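Local coordinates for neuraminidase (Influenza A virus, PDB 4FVK), which forms a calcium-binding, neuraminidase-like homotetramer of the virion membrane and may remove terminal sialic acid residues from viral and cellular glycoconjugates, at residues A[51-56]-A[107-112]; A[277-282]-A[296-301]. All blocks are in the same frame, centred on the assembly; numbering follows the deposited sequence.

In the fold
Neuraminidase is a six-bladed beta-propeller, and the two contacts show the two kinds of join such a fold needs: between blades and within one. From the N terminus, the chain first reaches 51-56, the turn between strands 47-51 and 56-67. Fifty residues later it returns at 107-112, the end of strand 104-109 and the turn after it; contact 1 closes that loop and joins two successive sheets. Much further on, contact 2 closes a short loop of 13 residues, pairing strands 280-284 and 292-299 of a single hairpin. The contacts follow in series, neither nesting nor crossing, and their nearest atoms are about 18 Å apart.

Contact 1. Residues A[51-56]-A[107-112]; sequences CDLTSC and ACFDGL
Asp52 meets Phe109 through its methylene rather than its carboxylate. CB sits 3.6 Å from the centroid of the Phe109 ring and only 9° off the ring normal, a CH-pi contact over the middle of one face. Phe109 presents that face because its CG swings away from the backbone N (chi1 -170°), which stands the ring beside the 51-56 turn; the nearby Trp114 ring meets it at a steep angle. Aspartate suits the facing position because its short chain serves two purposes. With CG lodged between N and the carbonyl carbon (chi1 58°), CB stays on the ring while the carboxylate turns back into its own loop. There OD2 accepts from Thr54 N at 2.6 Å, on the anti side, and from Ser55 N at 2.8 Å, on the syn side, both donors somewhat out of the carboxylate plane; the first bond makes an Asx turn, and the two together an Asx motif. The Cys51-Cys56 disulfide ties the two ends of this turn together.

On the solvent-facing side, Leu53 extends the apolar patch. Leu53 CD1 approaches Phe109 CE2 at 4.2 Å, and its other methyl, CD2, lies 3.8 Å from Gly111 O. Gly111 has a positive phi at which a side chain would press on the preceding carbonyl, so glycine fits this turn, which Asp110 braces by an Asx turn of its own through OD1 and Leu112 N, while its OD2 reaches Tyr132. A water spans the two backbones, accepting from Phe109 N at 3.0 Å and lying within hydrogen-bonding distance of Cys51 O, at 2.8 Å. The two sheets are therefore joined here by van der Waals and CH-pi packing and a water bridge, without a direct hydrogen bond between the segments.

Contact 2. Residues A[277-282]-A[296-301]; sequences EKPAWT and LEQIPN
Ala280 to Thr282 run antiparallel to Leu296 to Ile299, the strand axes 152° apart in direction, with paired backbone bonds between Ala280 and Ile299 and between Thr282 and Glu297. Between these pairs, Trp281 and Gln298 face each other without mutual backbone bonds, and their side chains fill the same side of the sheet. Gln298 CB lies 3.5 Å from the centroid of the six-membered ring of Trp281, over its face, while Leu296 CB touches Trp281 CE3 at 3.9 Å. With CG anti to the backbone N (chi1 -174°), the Gln298 chain runs across the indole and then alongside Pro279, where Gln298 NE2 comes within 3.6 Å of Pro279 CG.

This hairpin belongs to one blade of the propeller; strand 312-314 adds to it beyond 292-299, and Trp24 meets the Trp281 indole edge-to-face. Tryptophan is broad enough to cover the neighbouring strand and still reach that ring. On the other side of the sheet, Ala280 CB and Ile299 CB pack at 4.4 Å, and Thr282 CG2 lies beside Glu297 CB at 3.9 Å. Glu297 points the same way as Thr282, and its OE1 forms a salt bridge with Lys284; Thr282 OG1, by contrast, is buried without a polar partner. Just before strand 280-284, a cis peptide precedes Pro279, and Lys278 stretches along the backbone of Asn301, whose side chain lies about 4 Å from the zinc ion held by Glu306 and Thr308.

Contact 1. Residues A[51-56]-A[107-112]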
# COMPACT_ATOMS: atom_id res chain seq x y z
N CYS A 51 -3.76 -2.44 20.08
CA CYS A 51 -4.80 -2.04 19.14
C CYS A 51 -5.17 -0.56 19.22
O CYS A 51 -5.11 0.02 20.28
CB CYS A 51 -6.08 -2.84 19.41
SG CYS A 51 -5.87 -4.63 19.55
N ASP A 52 -5.57 0.04 18.10
CA ASP A 52 -6.24 1.33 18.18
C ASP A 52 -7.74 1.09 18.24
O ASP A 52 -8.15 -0.02 18.54
CB ASP A 52 -5.84 2.28 17.04
CG ASP A 52 -6.13 1.71 15.66
OD1 ASP A 52 -5.30 1.95 14.77
OD2 ASP A 52 -7.16 1.02 15.46
N LEU A 53 -8.57 2.09 17.97
CA LEU A 53 -10.02 1.84 18.04
C LEU A 53 -10.54 1.06 16.84
O LEU A 53 -11.71 0.69 16.80
CB LEU A 53 -10.81 3.14 18.12
CG LEU A 53 -11.16 3.77 19.47
CD1 LEU A 53 -10.23 3.27 20.57
CD2 LEU A 53 -11.08 5.29 19.32
N THR A 54 -9.67 0.79 15.87
CA THR A 54 -10.13 0.16 14.63
C THR A 54 -9.55 -1.23 14.40
O THR A 54 -10.27 -2.19 14.23
CB THR A 54 -9.87 1.09 13.42
OG1 THR A 54 -10.80 2.18 13.45
CG2 THR A 54 -10.04 0.34 12.11
N SER A 55 -8.23 -1.36 14.43
CA SER A 55 -7.66 -2.69 14.28
C SER A 55 -6.44 -2.83 15.18
O SER A 55 -6.18 -1.96 16.00
CB SER A 55 -7.27 -2.95 12.83
OG SER A 55 -6.47 -1.88 12.38
N CYS A 56 -5.71 -3.92 15.01
CA CYS A 56 -4.64 -4.29 15.92
C CYS A 56 -3.31 -4.36 15.18
O CYS A 56 -3.29 -4.58 13.99
CB CYS A 56 -4.96 -5.63 16.59
SG CYS A 56 -6.36 -5.50 17.76
N ALA A 107 3.78 0.07 24.07
CA ALA A 107 2.95 0.92 23.21
C ALA A 107 1.50 0.78 23.60
O ALA A 107 1.08 -0.29 24.05
CB ALA A 107 3.13 0.56 21.73
N CYS A 108 0.73 1.85 23.45
CA CYS A 108 -0.68 1.82 23.79
C CYS A 108 -1.40 3.05 23.25
O CYS A 108 -0.87 4.16 23.29
CB CYS A 108 -0.89 1.70 25.32
SG CYS A 108 0.10 2.88 26.34
N PHE A 109 -2.61 2.84 22.76
CA PHE A 109 -3.42 3.88 22.13
C PHE A 109 -4.44 4.38 23.16
O PHE A 109 -5.16 3.58 23.76
CB PHE A 109 -4.13 3.28 20.90
CG PHE A 109 -4.81 4.29 20.01
CD1 PHE A 109 -4.07 5.07 19.13
CD2 PHE A 109 -6.19 4.43 20.03
CE1 PHE A 109 -4.69 5.99 18.29
CE2 PHE A 109 -6.81 5.37 19.20
CZ PHE A 109 -6.05 6.16 18.33
N ASP A 110 -4.51 5.69 23.38
CA ASP A 110 -5.35 6.22 24.46
C ASP A 110 -6.73 6.61 23.97
O ASP A 110 -7.52 7.19 24.70
CB ASP A 110 -4.66 7.38 25.21
CG ASP A 110 -4.50 8.65 24.35
OD1 ASP A 110 -5.07 8.74 23.24
OD2 ASP A 110 -3.79 9.58 24.79
N GLY A 111 -7.01 6.31 22.70
CA GLY A 111 -8.24 6.76 22.06
C GLY A 111 -7.97 7.88 21.07
O GLY A 111 -8.75 8.14 20.16
N LEU A 112 -6.85 8.56 21.25
CA LEU A 112 -6.53 9.70 20.40
C LEU A 112 -5.27 9.39 19.60
O LEU A 112 -5.30 9.39 18.38
CB LEU A 112 -6.38 10.94 21.26
CG LEU A 112 -6.62 12.37 20.76
CD1 LEU A 112 -5.30 13.14 20.70
CD2 LEU A 112 -7.34 12.41 19.42
O HOH W 1 -3.40 -0.01 22.45

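Contact 2. Residues A[277-282]-A[296-301]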
# COMPACT_ATOMS: atom_id res chain seq x y z
N GLU A 277 -8.70 -12.89 37.70
CA GLU A 277 -10.10 -12.62 37.97
C GLU A 277 -10.68 -13.80 38.77
O GLU A 277 -9.95 -14.71 39.16
CB GLU A 277 -10.86 -12.45 36.64
CG GLU A 277 -10.27 -11.37 35.71
CD GLU A 277 -10.43 -9.97 36.27
OE1 GLU A 277 -9.49 -9.16 36.15
OE2 GLU A 277 -11.51 -9.67 36.84
N LYS A 278 -11.98 -13.77 39.00
CA LYS A 278 -12.70 -14.94 39.50
C LYS A 278 -13.82 -15.31 38.53
O LYS A 278 -14.79 -14.58 38.40
CB LYS A 278 -13.27 -14.70 40.91
CG LYS A 278 -12.24 -14.72 42.02
CD LYS A 278 -12.91 -14.70 43.40
CE LYS A 278 -11.90 -14.44 44.53
NZ LYS A 278 -12.53 -14.44 45.89
N PRO A 279 -13.67 -16.43 37.81
CA PRO A 279 -12.55 -17.37 37.81
C PRO A 279 -11.24 -16.80 37.24
O PRO A 279 -11.24 -15.85 36.47
CB PRO A 279 -13.05 -18.50 36.90
CG PRO A 279 -14.52 -18.39 36.94
CD PRO A 279 -14.77 -16.92 36.97
N ALA A 280 -10.14 -17.39 37.66
CA ALA A 280 -8.84 -17.00 37.18
C ALA A 280 -8.44 -18.00 36.12
O ALA A 280 -8.87 -19.16 36.15
CB ALA A 280 -7.82 -16.98 38.33
N TRP A 281 -7.62 -17.56 35.17
CA TRP A 281 -7.02 -18.49 34.23
C TRP A 281 -5.52 -18.43 34.32
O TRP A 281 -4.90 -17.38 34.46
CB TRP A 281 -7.44 -18.21 32.79
CG TRP A 281 -8.82 -18.57 32.45
CD1 TRP A 281 -9.95 -17.82 32.63
CD2 TRP A 281 -9.24 -19.76 31.76
NE1 TRP A 281 -11.04 -18.48 32.13
CE2 TRP A 281 -10.63 -19.68 31.60
CE3 TRP A 281 -8.57 -20.90 31.30
CZ2 TRP A 281 -11.37 -20.68 30.98
CZ3 TRP A 281 -9.30 -21.89 30.69
CH2 TRP A 281 -10.69 -21.78 30.53
N THR A 282 -4.95 -19.60 34.15
CA THR A 282 -3.54 -19.83 34.31
C THR A 282 -3.09 -20.31 32.93
O THR A 282 -3.92 -20.76 32.15
CB THR A 282 -3.38 -20.92 35.40
OG1 THR A 282 -2.68 -20.37 36.52
CG2 THR A 282 -2.71 -22.16 34.88
N LEU A 296 -4.20 -23.78 28.99
CA LEU A 296 -4.94 -22.78 29.74
C LEU A 296 -5.85 -23.50 30.73
O LEU A 296 -6.62 -24.38 30.32
CB LEU A 296 -5.79 -21.94 28.78
CG LEU A 296 -5.17 -20.67 28.17
CD1 LEU A 296 -5.20 -19.52 29.19
CD2 LEU A 296 -3.76 -20.93 27.68
N GLU A 297 -5.76 -23.14 32.01
CA GLU A 297 -6.57 -23.78 33.06
C GLU A 297 -7.39 -22.78 33.87
O GLU A 297 -6.85 -21.79 34.36
CB GLU A 297 -5.67 -24.61 33.99
CG GLU A 297 -5.11 -25.85 33.30
CD GLU A 297 -4.07 -26.58 34.13
OE1 GLU A 297 -3.40 -25.92 34.96
OE2 GLU A 297 -3.89 -27.80 33.94
N GLN A 298 -8.68 -23.04 34.00
CA GLN A 298 -9.59 -22.16 34.74
C GLN A 298 -9.65 -22.54 36.23
O GLN A 298 -9.79 -23.71 36.58
CB GLN A 298 -10.99 -22.22 34.13
CG GLN A 298 -11.97 -21.23 34.72
CD GLN A 298 -13.42 -21.58 34.43
OE1 GLN A 298 -13.82 -22.73 34.56
NE2 GLN A 298 -14.20 -20.58 34.06
N ILE A 299 -9.53 -21.54 37.11
CA ILE A 299 -9.61 -21.75 38.55
C ILE A 299 -10.76 -20.92 39.08
O ILE A 299 -10.62 -19.70 39.22
CB ILE A 299 -8.31 -21.29 39.26
CG1 ILE A 299 -7.10 -22.01 38.66
CG2 ILE A 299 -8.40 -21.53 40.78
CD1 ILE A 299 -5.79 -21.52 39.13
N PRO A 300 -11.91 -21.56 39.34
CA PRO A 300 -13.13 -20.79 39.65
C PRO A 300 -12.96 -19.79 40.82
O PRO A 300 -13.51 -18.68 40.78
CB PRO A 300 -14.16 -21.89 39.98
CG PRO A 300 -13.69 -23.10 39.21
CD PRO A 300 -12.18 -23.00 39.15
N ASN A 301 -12.18 -20.17 41.83
CA ASN A 301 -12.08 -19.37 43.05
C ASN A 301 -10.99 -18.28 43.01
O ASN A 301 -10.73 -17.63 44.02
CB ASN A 301 -11.88 -20.29 44.27
CG ASN A 301 -13.11 -21.12 44.58
OD1 ASN A 301 -14.25 -20.67 44.42
ND2 ASN A 301 -12.88 -22.33 45.05